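Local coordinates for protein hyaluronidase (Thermobaculum terrenum, PDB 5DIY) that probably removes O-linked N-acetylglucosamine as a family 84 glycoside hydrolase, here in a variant whose predicted proton donor has been changed, at residues 305-308 and 309-313; 328-331 and 332-336; 378-381 and 382-386; 437-440 and 441-444. One frame throughout, in Å; residues are numbered along the deposited sequence.

Contact 1 of 4, residues 305-308 and 309-313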
loop_
_atom_site.group_PDB
_atom_site.type_symbol
_atom_site.label_atom_id
_atom_site.label_comp_id
_atom_site.label_asym_id
_atom_site.label_seq_id
_atom_site.Cartn_x
_atom_site.Cartn_y
_atom_site.Cartn_z
ATOM N N GLU C 305 -13.001 6.100 -12.616
ATOM C CA GLU C 305 -13.915 6.333 -11.491
ATOM C C GLU C 305 -14.683 5.053 -11.142
ATOM O O GLU C 305 -14.694 4.620 -9.988
ATOM C CB GLU C 305 -14.904 7.464 -11.813
ATOM C CG GLU C 305 -14.318 8.872 -11.769
ATOM C CD GLU C 305 -14.266 9.481 -10.369
ATOM O OE1 GLU C 305 -14.426 8.761 -9.358
ATOM O OE2 GLU C 305 -14.058 10.707 -10.269
ATOM N N LYS C 306 -15.283 4.430 -12.154
ATOM C CA LYS C 306 -16.083 3.220 -11.948
ATOM C C LYS C 306 -15.256 2.029 -11.474
ATOM O O LYS C 306 -15.664 1.316 -10.569
ATOM C CB LYS C 306 -16.828 2.828 -13.233
ATOM C CG LYS C 306 -17.924 1.804 -13.009
ATOM C CD LYS C 306 -19.114 2.463 -12.324
ATOM C CE LYS C 306 -19.996 1.464 -11.633
ATOM N NZ LYS C 306 -20.969 2.165 -10.752
ATOM N N PHE C 307 -14.112 1.813 -12.115
ATOM C CA PHE C 307 -13.228 0.712 -11.777
ATOM C C PHE C 307 -12.664 0.883 -10.357
ATOM O O PHE C 307 -12.489 -0.109 -9.638
ATOM C CB PHE C 307 -12.101 0.618 -12.815
ATOM C CG PHE C 307 -11.100 -0.465 -12.539
ATOM C CD1 PHE C 307 -11.462 -1.806 -12.639
ATOM C CD2 PHE C 307 -9.784 -0.148 -12.202
ATOM C CE1 PHE C 307 -10.542 -2.810 -12.392
ATOM C CE2 PHE C 307 -8.853 -1.152 -11.961
ATOM C CZ PHE C 307 -9.232 -2.483 -12.051
ATOM N N TYR C 308 -12.400 2.134 -9.961
ATOM C CA TYR C 308 -11.876 2.427 -8.622
ATOM C C TYR C 308 -12.861 2.044 -7.507
ATOM O O TYR C 308 -12.426 1.671 -6.420
ATOM C CB TYR C 308 -11.406 3.889 -8.461
ATOM C CG TYR C 308 -11.007 4.184 -7.026
ATOM C CD1 TYR C 308 -10.008 3.427 -6.398
ATOM C CD2 TYR C 308 -11.674 5.150 -6.267
ATOM C CE1 TYR C 308 -9.670 3.634 -5.066
ATOM C CE2 TYR C 308 -11.334 5.372 -4.932
ATOM C CZ TYR C 308 -10.331 4.610 -4.339
ATOM O OH TYR C 308 -9.984 4.807 -3.027
ATOM N N GLN C 309 -14.166 2.085 -7.779
ATOM C CA GLN C 309 -15.166 1.651 -6.786
ATOM C C GLN C 309 -14.991 0.197 -6.304
ATOM O O GLN C 309 -15.370 -0.118 -5.183
ATOM C CB GLN C 309 -16.581 1.837 -7.323
ATOM C CG GLN C 309 -17.011 3.282 -7.484
ATOM C CD GLN C 309 -18.395 3.413 -8.096
ATOM O OE1 GLN C 309 -18.913 2.476 -8.709
ATOM N NE2 GLN C 309 -19.006 4.579 -7.922
ATOM N N SER C 310 -14.412 -0.659 -7.146
ATOM C CA SER C 310 -14.087 -2.048 -6.799
ATOM C C SER C 310 -12.633 -2.252 -6.306
ATOM O O SER C 310 -12.244 -3.382 -5.981
ATOM C CB SER C 310 -14.377 -2.962 -8.009
ATOM O OG SER C 310 -15.775 -3.123 -8.218
ATOM N N ASN C 311 -11.844 -1.175 -6.229
ATOM C CA ASN C 311 -10.464 -1.229 -5.734
ATOM C C ASN C 311 -10.198 -0.229 -4.608
ATOM O O ASN C 311 -9.122 0.374 -4.543
ATOM C CB ASN C 311 -9.492 -0.995 -6.894
ATOM C CG ASN C 311 -9.563 -2.094 -7.934
ATOM O OD1 ASN C 311 -9.016 -3.177 -7.740
ATOM N ND2 ASN C 311 -10.252 -1.825 -9.037
ATOM N N THR C 312 -11.173 -0.068 -3.714
ATOM C CA THR C 312 -11.054 0.876 -2.606
ATOM C C THR C 312 -10.273 0.319 -1.408
ATOM O O THR C 312 -9.721 1.105 -0.637
ATOM C CB THR C 312 -12.435 1.360 -2.111
ATOM O OG1 THR C 312 -13.232 0.238 -1.715
ATOM C CG2 THR C 312 -13.152 2.120 -3.196
ATOM N N ILE C 313 -10.205 -1.012 -1.265
ATOM C CA ILE C 313 -9.670 -1.632 -0.051
ATOM C C ILE C 313 -8.192 -1.254 0.132
ATOM O O ILE C 313 -7.351 -1.502 -0.735
ATOM C CB ILE C 313 -9.850 -3.176 -0.002
ATOM C CG1 ILE C 313 -11.335 -3.558 0.028
ATOM C CG2 ILE C 313 -9.173 -3.755 1.244
ATOM C CD1 ILE C 313 -11.612 -5.022 -0.261
HETATM O O HOH W 1 -16.807 -1.173 -10.243
#
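Asn311 sets its amide nitrogen ND2 over the centre of one face of the Phe307 ring, the amide plane turned 51° from it, with Asn311 ND2 only 3.2 Å from Phe307 CZ. The same nitrogen also donates to the backbone, Asn311 ND2 lying 2.9 Å from Phe307 O. Asparagine suits the place because its short side chain, with CG beside its own backbone N (chi1 -64°), turns back to the end of helix 301-308. Ser310 N reaches Phe307 O at 3.2 Å from the opposite face of the carbonyl plane, giving this oxygen two donors. Here the helix gives way to a type I turn, closed by Asn311 N to Tyr308 O at 2.9 Å, while the bonds from Gln309 N to Glu305 O and Lys306 O are both weak.

On the Tyr308 ring, Thr312 places its methyl CG2 over one face, 4.2 Å from the centroid, in a CH-pi contact. Lys306, bent at chi2, brings NZ to 2.9 Å from Gln309 OE1, and its charge is also paired with Glu350 of helix 340-362. A water joins Lys306 O to Ser310 OG. Beyond the segments, Tyr379 meets Phe307 edge-to-face. Carbonyls that the ending helix no longer pairs in its regular pattern thus find turn amides, a side-chain amide and water, and the partly positive ND2 of Asn311 probably also gains from the pi cloud beneath it.

Contact 2 of 4, residues 328-331 and 332-336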
loop_
_atom_site.group_PDB
_atom_site.type_symbol
_atom_site.label_atom_id
_atom_site.label_comp_id
_atom_site.label_asym_id
_atom_site.label_seq_id
_atom_site.Cartn_x
_atom_site.Cartn_y
_atom_site.Cartn_z
ATOM N N PHE C 328 -26.100 -3.940 -3.664
ATOM C CA PHE C 328 -26.663 -5.297 -3.576
ATOM C C PHE C 328 -27.665 -5.431 -2.429
ATOM O O PHE C 328 -28.641 -6.161 -2.551
ATOM C CB PHE C 328 -25.567 -6.370 -3.492
ATOM C CG PHE C 328 -24.737 -6.502 -4.748
ATOM C CD1 PHE C 328 -25.338 -6.646 -6.001
ATOM C CD2 PHE C 328 -23.350 -6.512 -4.681
ATOM C CE1 PHE C 328 -24.577 -6.765 -7.152
ATOM C CE2 PHE C 328 -22.579 -6.646 -5.827
ATOM C CZ PHE C 328 -23.193 -6.770 -7.066
ATOM N N LYS C 329 -27.421 -4.728 -1.326
ATOM C CA LYS C 329 -28.418 -4.588 -0.265
ATOM C C LYS C 329 -29.715 -3.943 -0.799
ATOM O O LYS C 329 -30.825 -4.398 -0.493
ATOM C CB LYS C 329 -27.840 -3.776 0.898
ATOM C CG LYS C 329 -28.790 -3.535 2.064
ATOM C CD LYS C 329 -28.184 -2.565 3.074
ATOM C CE LYS C 329 -29.257 -1.895 3.925
ATOM N NZ LYS C 329 -29.974 -2.862 4.798
ATOM N N LYS C 330 -29.568 -2.905 -1.612
ATOM C CA LYS C 330 -30.717 -2.233 -2.231
ATOM C C LYS C 330 -31.478 -3.177 -3.170
ATOM O O LYS C 330 -32.712 -3.261 -3.104
ATOM C CB LYS C 330 -30.257 -0.975 -2.970
ATOM C CG LYS C 330 -31.374 -0.148 -3.581
ATOM C CD LYS C 330 -31.578 -0.445 -5.060
ATOM C CE LYS C 330 -32.725 0.376 -5.630
ATOM N NZ LYS C 330 -33.116 -0.148 -6.964
ATOM N N VAL C 331 -30.737 -3.882 -4.027
ATOM C CA VAL C 331 -31.316 -4.860 -4.966
ATOM C C VAL C 331 -32.062 -5.970 -4.226
ATOM O O VAL C 331 -33.171 -6.342 -4.626
ATOM C CB VAL C 331 -30.233 -5.487 -5.897
ATOM C CG1 VAL C 331 -30.777 -6.696 -6.665
ATOM C CG2 VAL C 331 -29.693 -4.451 -6.875
ATOM N N GLN C 332 -31.460 -6.499 -3.163
ATOM C CA GLN C 332 -32.108 -7.553 -2.378
ATOM C C GLN C 332 -33.389 -7.049 -1.694
ATOM O O GLN C 332 -34.392 -7.774 -1.643
ATOM C CB GLN C 332 -31.145 -8.171 -1.359
ATOM C CG GLN C 332 -30.094 -9.075 -1.995
ATOM C CD GLN C 332 -29.025 -9.554 -1.016
ATOM O OE1 GLN C 332 -29.032 -9.200 0.166
ATOM N NE2 GLN C 332 -28.098 -10.366 -1.507
ATOM N N GLU C 333 -33.374 -5.814 -1.193
ATOM C CA GLU C 333 -34.599 -5.233 -0.622
ATOM C C GLU C 333 -35.699 -5.080 -1.681
ATOM O O GLU C 333 -36.855 -5.400 -1.414
ATOM C CB GLU C 333 -34.349 -3.900 0.100
ATOM C CG GLU C 333 -35.619 -3.392 0.782
ATOM C CD GLU C 333 -35.384 -2.341 1.844
ATOM O OE1 GLU C 333 -34.600 -1.400 1.592
ATOM O OE2 GLU C 333 -36.009 -2.455 2.929
ATOM N N ASP C 334 -35.334 -4.620 -2.876
ATOM C CA ASP C 334 -36.276 -4.560 -4.004
ATOM C C ASP C 334 -36.950 -5.913 -4.248
ATOM O O ASP C 334 -38.175 -5.994 -4.335
ATOM C CB ASP C 334 -35.569 -4.114 -5.295
ATOM C CG ASP C 334 -35.343 -2.620 -5.367
ATOM O OD1 ASP C 334 -35.970 -1.854 -4.604
ATOM O OD2 ASP C 334 -34.532 -2.210 -6.213
ATOM N N PHE C 335 -36.143 -6.973 -4.338
ATOM C CA PHE C 335 -36.680 -8.327 -4.511
ATOM C C PHE C 335 -37.573 -8.752 -3.342
ATOM O O PHE C 335 -38.619 -9.353 -3.554
ATOM C CB PHE C 335 -35.558 -9.352 -4.745
ATOM C CG PHE C 335 -34.762 -9.138 -6.019
ATOM C CD1 PHE C 335 -35.269 -8.404 -7.110
ATOM C CD2 PHE C 335 -33.510 -9.720 -6.152
ATOM C CE1 PHE C 335 -34.513 -8.236 -8.265
ATOM C CE2 PHE C 335 -32.760 -9.564 -7.317
ATOM C CZ PHE C 335 -33.263 -8.822 -8.370
ATOM N N ALA C 336 -37.191 -8.387 -2.123
ATOM C CA ALA C 336 -37.967 -8.700 -0.916
ATOM C C ALA C 336 -39.209 -7.803 -0.670
ATOM O O ALA C 336 -39.931 -8.014 0.315
ATOM C CB ALA C 336 -37.039 -8.643 0.290
HETATM O O HOH W 2 -34.552 -1.113 -2.134
#
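Lys330 and Asp334, one helical turn apart, are joined by a salt bridge in which Lys330 NZ approaches Asp334 OD2 to 2.6 Å on its syn lone pair. The lysine gets there by a bend: CG runs out anti to the backbone N, and chi2 of -97° then swings the chain round to the carboxylate. One turn is a span that a long, flexible lysine and a short aspartate bridge readily. Along another side of the helix, Val331 CG1 packs 3.5 Å from Phe335 CE2, the two side chains lying abreast and pointing the same way. Val331 O stands over one face of the Phe335 ring, toward its rim, while accepting Phe335 N at 3.1 Å.

Further out, each charge has a second partner. Lys330 NZ donates to Thr346 OG1, Asp334 OD1 pairs with Arg339, and a water spans from Lys330 O to Asp334 OD1, which probably limits rotation of the carboxylate. Phe335 meets the rings of Phe393 and Phe397 on helix 373-398, and Val331 touches Thr346 on helix 340-362. The i to i+4 spacing brings both pairs together, and exposed Lys329 and Glu333 set against buried Phe328 and Val331 mark helix 322-336 as amphipathic.

Contact 3 of 4, residues 378-381 and 382-386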
loop_
_atom_site.group_PDB
_atom_site.type_symbol
_atom_site.label_atom_id
_atom_site.label_comp_id
_atom_site.label_asym_id
_atom_site.label_seq_id
_atom_site.Cartn_x
_atom_site.Cartn_y
_atom_site.Cartn_z
ATOM N N GLU C 378 -9.830 -10.215 -13.430
ATOM C CA GLU C 378 -10.757 -10.690 -12.402
ATOM C C GLU C 378 -12.002 -9.798 -12.256
ATOM O O GLU C 378 -13.072 -10.302 -11.935
ATOM C CB GLU C 378 -10.035 -10.926 -11.069
ATOM C CG GLU C 378 -9.388 -12.305 -11.040
ATOM C CD GLU C 378 -8.335 -12.503 -9.969
ATOM O OE1 GLU C 378 -8.331 -11.789 -8.941
ATOM O OE2 GLU C 378 -7.512 -13.418 -10.140
ATOM N N TYR C 379 -11.868 -8.498 -12.530
ATOM C CA TYR C 379 -13.025 -7.591 -12.617
ATOM C C TYR C 379 -14.030 -8.052 -13.682
ATOM O O TYR C 379 -15.233 -8.141 -13.408
ATOM C CB TYR C 379 -12.549 -6.173 -12.920
ATOM C CG TYR C 379 -13.598 -5.084 -12.897
ATOM C CD1 TYR C 379 -14.063 -4.570 -11.691
ATOM C CD2 TYR C 379 -14.079 -4.518 -14.082
ATOM C CE1 TYR C 379 -14.989 -3.541 -11.662
ATOM C CE2 TYR C 379 -15.011 -3.490 -14.059
ATOM C CZ TYR C 379 -15.461 -3.003 -12.849
ATOM O OH TYR C 379 -16.388 -1.991 -12.813
ATOM N N LYS C 380 -13.538 -8.350 -14.886
ATOM C CA LYS C 380 -14.401 -8.893 -15.947
ATOM C C LYS C 380 -15.054 -10.209 -15.534
ATOM O O LYS C 380 -16.242 -10.402 -15.765
ATOM C CB LYS C 380 -13.650 -9.076 -17.282
ATOM C CG LYS C 380 -14.441 -9.890 -18.304
ATOM C CD LYS C 380 -14.150 -9.528 -19.746
ATOM C CE LYS C 380 -15.111 -10.260 -20.682
ATOM N NZ LYS C 380 -14.999 -11.744 -20.558
ATOM N N LEU C 381 -14.281 -11.114 -14.943
ATOM C CA LEU C 381 -14.839 -12.379 -14.454
ATOM C C LEU C 381 -16.016 -12.158 -13.486
ATOM O O LEU C 381 -17.082 -12.747 -13.670
ATOM C CB LEU C 381 -13.752 -13.255 -13.808
ATOM C CG LEU C 381 -13.044 -14.337 -14.655
ATOM C CD1 LEU C 381 -13.001 -14.040 -16.153
ATOM C CD2 LEU C 381 -11.645 -14.616 -14.123
ATOM N N TRP C 382 -15.839 -11.294 -12.484
ATOM C CA TRP C 382 -16.933 -11.007 -11.535
ATOM C C TRP C 382 -18.158 -10.452 -12.267
ATOM O O TRP C 382 -19.288 -10.772 -11.915
ATOM C CB TRP C 382 -16.498 -10.026 -10.434
ATOM C CG TRP C 382 -15.626 -10.603 -9.340
ATOM C CD1 TRP C 382 -14.387 -10.170 -8.976
ATOM C CD2 TRP C 382 -15.947 -11.684 -8.454
ATOM N NE1 TRP C 382 -13.904 -10.921 -7.932
ATOM C CE2 TRP C 382 -14.844 -11.856 -7.588
ATOM C CE3 TRP C 382 -17.053 -12.532 -8.313
ATOM C CZ2 TRP C 382 -14.814 -12.842 -6.595
ATOM C CZ3 TRP C 382 -17.024 -13.512 -7.326
ATOM C CH2 TRP C 382 -15.909 -13.658 -6.480
ATOM N N THR C 383 -17.913 -9.639 -13.295
ATOM C CA THR C 383 -18.963 -9.091 -14.160
ATOM C C THR C 383 -19.697 -10.182 -14.952
ATOM O O THR C 383 -20.931 -10.157 -15.036
ATOM C CB THR C 383 -18.383 -8.041 -15.134
ATOM O OG1 THR C 383 -17.537 -7.132 -14.409
ATOM C CG2 THR C 383 -19.491 -7.264 -15.845
ATOM N N ASP C 384 -18.946 -11.132 -15.513
ATOM C CA ASP C 384 -19.532 -12.301 -16.192
ATOM C C ASP C 384 -20.463 -13.068 -15.256
ATOM O O ASP C 384 -21.527 -13.534 -15.669
ATOM C CB ASP C 384 -18.450 -13.279 -16.701
ATOM C CG ASP C 384 -17.620 -12.726 -17.856
ATOM O OD1 ASP C 384 -18.084 -11.851 -18.606
ATOM O OD2 ASP C 384 -16.476 -13.193 -18.013
ATOM N N TYR C 385 -20.069 -13.185 -13.988
ATOM C CA TYR C 385 -20.843 -13.970 -13.022
ATOM C C TYR C 385 -22.127 -13.240 -12.612
ATOM O O TYR C 385 -23.180 -13.869 -12.467
ATOM C CB TYR C 385 -20.003 -14.340 -11.795
ATOM C CG TYR C 385 -18.648 -14.967 -12.080
ATOM C CD1 TYR C 385 -18.333 -15.540 -13.329
ATOM C CD2 TYR C 385 -17.675 -15.012 -11.084
ATOM C CE1 TYR C 385 -17.088 -16.107 -13.567
ATOM C CE2 TYR C 385 -16.434 -15.584 -11.313
ATOM C CZ TYR C 385 -16.142 -16.126 -12.557
ATOM O OH TYR C 385 -14.904 -16.692 -12.778
ATOM N N LEU C 386 -22.043 -11.921 -12.436
ATOM C CA LEU C 386 -23.233 -11.106 -12.166
ATOM C C LEU C 386 -24.269 -11.206 -13.282
ATOM O O LEU C 386 -25.466 -11.226 -13.019
ATOM C CB LEU C 386 -22.864 -9.635 -11.964
ATOM C CG LEU C 386 -22.254 -9.274 -10.614
ATOM C CD1 LEU C 386 -21.735 -7.841 -10.658
ATOM C CD2 LEU C 386 -23.270 -9.442 -9.490
#
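Trp382 turns its indole back along the helix toward Glu378, bringing Trp382 CD1 to 3.2 Å from Glu378 O at an oblique approach, while Trp382 N hydrogen-bonds that same oxygen. The large aromatic suits a buried position: it meets Phe432 edge-to-face and touches Val441 of helix 440-451.

Thr383 comes next. Its OG1 lies beside its own backbone N (chi1 -47°), which lets the hydroxyl donate to Tyr379 O at 2.7 Å. Thr383 N binds Tyr379 O as well, at 3.1 Å and from the opposite face of the carbonyl plane. A threonine can thus be buried in a helix with its hydroxyl satisfied by the preceding turn.

Asp384 follows with a looser polar link, a salt bridge of 3.3 Å from Lys380 NZ to Asp384 OD2 on the syn lone pair. The lysine chain reaches out nearly straight and bends only at its end, at chi4.

Tyr385 places one ring face over Leu381 O, which stands 3.0 Å above the plane at the ring centre, and also accepts Tyr385 N. Leucine and tyrosine lie side by side, Leu381 CG 3.5 Å from Tyr385 OH. With an alanine in place of this tyrosine, the ring face over Leu381 O is gone, and a gap would probably open beside Leu381 and toward Tyr421 and Val425 of helix 412-428.

Side chains and carbonyls thus meet in i to i+4 pairs of three kinds, hydroxyl to carbonyl, charged, and aromatic on aliphatic, along a long helix, 373-398, packed inside an alpha-helical bundle against helices 340-362, 412-428 and 440-451.

Contact 4 of 4, residues 437-440 and 441-444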
loop_
_atom_site.group_PDB
_atom_site.type_symbol
_atom_site.label_atom_id
_atom_site.label_comp_id
_atom_site.label_asym_id
_atom_site.label_seq_id
_atom_site.Cartn_x
_atom_site.Cartn_y
_atom_site.Cartn_z
ATOM N N CYS C 437 -13.338 -6.077 -6.162
ATOM C CA CYS C 437 -14.719 -6.218 -5.671
ATOM C C CYS C 437 -14.841 -6.777 -4.244
ATOM O O CYS C 437 -15.944 -7.125 -3.807
ATOM C CB CYS C 437 -15.584 -7.042 -6.642
ATOM S SG CYS C 437 -15.479 -6.543 -8.375
ATOM N N GLY C 438 -13.732 -6.814 -3.499
ATOM C CA GLY C 438 -13.685 -7.497 -2.209
ATOM C C GLY C 438 -14.328 -8.868 -2.278
ATOM O O GLY C 438 -14.171 -9.594 -3.272
ATOM N N ASP C 439 -15.075 -9.206 -1.229
ATOM C CA ASP C 439 -15.976 -10.350 -1.244
ATOM C C ASP C 439 -17.440 -9.927 -1.439
ATOM O O ASP C 439 -18.355 -10.692 -1.165
ATOM C CB ASP C 439 -15.792 -11.143 0.045
ATOM C CG ASP C 439 -14.440 -11.826 0.102
ATOM O OD1 ASP C 439 -14.242 -12.835 -0.609
ATOM O OD2 ASP C 439 -13.566 -11.343 0.834
ATOM N N VAL C 440 -17.660 -8.721 -1.957
ATOM C CA VAL C 440 -19.013 -8.175 -2.057
ATOM C C VAL C 440 -19.783 -8.888 -3.176
ATOM O O VAL C 440 -20.911 -9.322 -2.969
ATOM C CB VAL C 440 -19.011 -6.650 -2.303
ATOM C CG1 VAL C 440 -20.439 -6.115 -2.343
ATOM C CG2 VAL C 440 -18.205 -5.930 -1.224
ATOM N N VAL C 441 -19.167 -9.021 -4.345
ATOM C CA VAL C 441 -19.807 -9.733 -5.456
ATOM C C VAL C 441 -19.921 -11.213 -5.096
ATOM O O VAL C 441 -20.975 -11.814 -5.287
ATOM C CB VAL C 441 -19.074 -9.516 -6.794
ATOM C CG1 VAL C 441 -19.722 -10.333 -7.909
ATOM C CG2 VAL C 441 -19.091 -8.045 -7.168
ATOM N N ARG C 442 -18.853 -11.781 -4.536
ATOM C CA ARG C 442 -18.877 -13.162 -4.035
ATOM C C ARG C 442 -20.090 -13.435 -3.154
ATOM O O ARG C 442 -20.873 -14.355 -3.440
ATOM C CB ARG C 442 -17.603 -13.479 -3.251
ATOM C CG ARG C 442 -17.437 -14.940 -2.865
ATOM C CD ARG C 442 -16.339 -15.113 -1.826
ATOM N NE ARG C 442 -15.043 -14.733 -2.378
ATOM C CZ ARG C 442 -14.280 -15.499 -3.154
ATOM N NH1 ARG C 442 -14.653 -16.728 -3.483
ATOM N NH2 ARG C 442 -13.119 -15.027 -3.603
ATOM N N ASN C 443 -20.253 -12.627 -2.102
ATOM C CA ASN C 443 -21.333 -12.839 -1.125
ATOM C C ASN C 443 -22.715 -12.670 -1.760
ATOM O O ASN C 443 -23.644 -13.383 -1.407
ATOM C CB ASN C 443 -21.193 -11.919 0.104
ATOM C CG ASN C 443 -19.920 -12.174 0.916
ATOM O OD1 ASN C 443 -19.321 -13.249 0.872
ATOM N ND2 ASN C 443 -19.506 -11.165 1.671
ATOM N N PHE C 444 -22.839 -11.742 -2.709
ATOM C CA PHE C 444 -24.083 -11.576 -3.452
ATOM C C PHE C 444 -24.404 -12.833 -4.259
ATOM O O PHE C 444 -25.518 -13.335 -4.194
ATOM C CB PHE C 444 -24.035 -10.349 -4.370
ATOM C CG PHE C 444 -25.287 -10.154 -5.192
ATOM C CD1 PHE C 444 -26.488 -9.808 -4.575
ATOM C CD2 PHE C 444 -25.263 -10.310 -6.583
ATOM C CE1 PHE C 444 -27.649 -9.626 -5.326
ATOM C CE2 PHE C 444 -26.416 -10.138 -7.339
ATOM C CZ PHE C 444 -27.613 -9.795 -6.710
HETATM O O HOH W 3 -16.414 -10.373 -4.755
#
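Asp439 and Arg442 run alongside each other, pointing the same way, with carboxylate and guanidinium planes 48° apart. They meet at one point: Arg442 NE donates to Asp439 OD1 at 2.7 Å in a salt bridge, the oxygen lying at the guanidinium edge but 24° out of its plane. The planes are turned too steeply for a flat two-pronged pairing, and one bond forms, the oxygen met nearly along its C-O axis. A bend at chi3 (-64°) turns the arginine head to the aspartate, and its NH2 is used in turn by Ala429 O. Losing that head, as in a leucine here, would probably leave the Asp439 carboxylate without its partner and Ala429 O without this donor.

The pair sits at the start of helix 440-451, with Asp439 in the N-cap position. Its side chain makes no capping bond and is turned to Arg442; a water takes the N-H of Arg442 N at 2.8 Å and donates to Gly438 O. An acidic residue here is nevertheless likely to suit the positive end of the helix. Gly438, just before, has a positive phi that a residue without a side chain adopts easily.

Asp439 O receives Asn443 N at 2.9 Å, the first regular bond of the helix, and Val440 O receives Phe444 N at 3.1 Å. On the buried side Cys437 CB leans on Val441 CG2, 3.7 Å away, CG2 being the branch beside the valine's backbone N. Val440 is directed at helix 322-336, where it touches Leu324 and Phe328, and Phe444 stacks on Phe328.

Overall arrangement
All four contacts belong to the helical part of the chain beside the TIM barrel, away from the sugar site. Contact 3 is the most buried; contact 2, about 33 Å between its centre and that of the chain, has the most exposed residues. Contacts 2 and 3 lie within helices, contact 2 near the end of its helix, whereas contact 1 closes a helix and contact 4 opens one, so backbone groups at a helix end take a larger part in these two. A probable bond from Ser310 O to Cys437 N ties these ends together. Contacts 2, 3 and 4 share an apolar seam of Phe328, Leu386 and Phe444, and Tyr379 brings contact 3 against contact 1.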